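Local coordinates for GTPase-activating protein BEM3 (Saccharomyces cerevisiae S288C, PDB 6FSF) that activates the GTPase activity of CDC42, and less efficiently of RHO1, and binds phosphatidylinositol 3-phosphate, at residues F51-S56 with Q123-D128. Numbering follows the deposited sequence.
Sequences FKFSKS and QFISTD
K55 reaches from strand 49-55 to the end of helix 115-125 and lies over the ring of F124. Its CB is near F124 CZ. K55 CG sits 3.5 Å from F124 CZ, and the chain bends at chi2 (-72°), which sets CD near the same CZ. K55 CE then stands over the F124 ring centre, 3.8 Å from the centroid, in a CH-pi contact. NZ remains over this face as a cation-pi partner. K55 NZ also donates to D128 OD2 at 2.7 Å, a salt bridge made to the anti lone pair. T127 OG1 accepts a second bond from K55 NZ at 2.8 Å, and F124 O a weak third. The F124 ring also touches L63 of helix 57-70.

Nearby on the strand, one face of the F53 ring takes I125 CA over its centre, 4.2 Å from the centroid. F53 CZ packs on I125 CG2 at 3.8 Å. S54 N donates to D128 O at 3.1 Å, and F53 CA approaches the same oxygen. D128 leads into the short strand 129-130, which pairs antiparallel with strand 49-55 at one edge of the four-stranded sheet in the PX domain.

The ammonium of a buried lysine thus has a carboxylate, a hydroxyl, a carbonyl and an aromatic face around it. Such surroundings would probably favour its charged form, and they tie the helix end to the sheet.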
# COMPACT_ATOMS: atom_id res chain seq x y z
N PHE A 51 -4.72 -14.10 5.58
CA PHE A 51 -5.79 -13.16 5.27
C PHE A 51 -5.21 -11.77 5.07
O PHE A 51 -4.03 -11.53 5.34
CB PHE A 51 -6.86 -13.14 6.38
CG PHE A 51 -6.34 -12.74 7.73
CD1 PHE A 51 -5.80 -13.69 8.59
CD2 PHE A 51 -6.40 -11.42 8.15
CE1 PHE A 51 -5.33 -13.32 9.84
CE2 PHE A 51 -5.93 -11.05 9.40
CZ PHE A 51 -5.39 -12.00 10.24
N LYS A 52 -6.05 -10.87 4.57
CA LYS A 52 -5.72 -9.46 4.44
C LYS A 52 -6.80 -8.63 5.12
O LYS A 52 -7.93 -9.08 5.32
CB LYS A 52 -5.60 -9.02 2.98
CG LYS A 52 -4.70 -9.88 2.12
CD LYS A 52 -4.58 -9.28 0.73
CE LYS A 52 -4.11 -10.30 -0.29
NZ LYS A 52 -5.08 -11.42 -0.40
N PHE A 53 -6.44 -7.40 5.48
CA PHE A 53 -7.41 -6.46 6.01
C PHE A 53 -7.01 -5.05 5.58
O PHE A 53 -5.90 -4.82 5.11
CB PHE A 53 -7.54 -6.57 7.54
CG PHE A 53 -6.27 -6.25 8.28
CD1 PHE A 53 -6.05 -4.99 8.79
CD2 PHE A 53 -5.31 -7.23 8.49
CE1 PHE A 53 -4.88 -4.69 9.48
CE2 PHE A 53 -4.14 -6.94 9.18
CZ PHE A 53 -3.93 -5.67 9.68
N SER A 54 -7.95 -4.12 5.75
CA SER A 54 -7.78 -2.75 5.28
C SER A 54 -8.11 -1.79 6.40
O SER A 54 -9.12 -1.97 7.09
CB SER A 54 -8.66 -2.49 4.06
OG SER A 54 -8.50 -1.16 3.60
N LYS A 55 -7.27 -0.78 6.59
CA LYS A 55 -7.48 0.22 7.62
C LYS A 55 -7.14 1.59 7.07
O LYS A 55 -6.15 1.75 6.35
CB LYS A 55 -6.62 -0.05 8.87
CG LYS A 55 -6.85 -1.40 9.52
CD LYS A 55 -8.18 -1.46 10.24
CE LYS A 55 -8.36 -2.79 10.93
NZ LYS A 55 -9.62 -2.85 11.72
N SER A 56 -7.97 2.58 7.39
CA SER A 56 -7.62 3.96 7.11
C SER A 56 -6.47 4.39 8.03
O SER A 56 -6.21 3.77 9.06
CB SER A 56 -8.82 4.88 7.31
OG SER A 56 -9.12 5.05 8.68
N GLN A 123 -8.33 -7.84 18.01
CA GLN A 123 -9.57 -7.35 17.40
C GLN A 123 -9.28 -6.46 16.21
O GLN A 123 -10.05 -6.43 15.24
CB GLN A 123 -10.40 -6.60 18.44
CG GLN A 123 -10.88 -7.44 19.60
CD GLN A 123 -11.53 -6.60 20.69
OE1 GLN A 123 -11.38 -5.38 20.72
NE2 GLN A 123 -12.26 -7.26 21.58
N PHE A 124 -8.18 -5.71 16.26
CA PHE A 124 -7.82 -4.82 15.16
C PHE A 124 -7.64 -5.59 13.86
O PHE A 124 -8.25 -5.26 12.84
CB PHE A 124 -6.54 -4.06 15.53
CG PHE A 124 -6.14 -3.01 14.54
CD1 PHE A 124 -6.78 -1.77 14.52
CD2 PHE A 124 -5.12 -3.24 13.63
CE1 PHE A 124 -6.41 -0.80 13.62
CE2 PHE A 124 -4.74 -2.26 12.73
CZ PHE A 124 -5.39 -1.04 12.72
N ILE A 125 -6.82 -6.65 13.88
CA ILE A 125 -6.55 -7.42 12.66
C ILE A 125 -7.64 -8.42 12.32
O ILE A 125 -7.57 -9.05 11.26
CB ILE A 125 -5.21 -8.17 12.77
CG1 ILE A 125 -5.30 -9.30 13.80
CG2 ILE A 125 -4.09 -7.22 13.14
CD1 ILE A 125 -4.04 -10.13 13.92
N SER A 126 -8.65 -8.58 13.18
CA SER A 126 -9.76 -9.48 12.92
C SER A 126 -10.97 -8.76 12.34
O SER A 126 -12.05 -9.37 12.24
CB SER A 126 -10.16 -10.21 14.21
OG SER A 126 -9.11 -11.03 14.68
N THR A 127 -10.83 -7.49 11.97
CA THR A 127 -11.91 -6.70 11.39
C THR A 127 -11.45 -6.11 10.07
O THR A 127 -10.26 -6.10 9.74
CB THR A 127 -12.36 -5.59 12.34
OG1 THR A 127 -11.21 -4.91 12.86
CG2 THR A 127 -13.18 -6.15 13.49
N ASP A 128 -12.42 -5.61 9.30
CA ASP A 128 -12.18 -5.04 7.97
C ASP A 128 -11.44 -6.03 7.07
O ASP A 128 -10.55 -5.65 6.30
CB ASP A 128 -11.42 -3.72 8.07
CG ASP A 128 -12.16 -2.69 8.90
OD1 ASP A 128 -13.09 -2.05 8.37
OD2 ASP A 128 -11.80 -2.51 10.09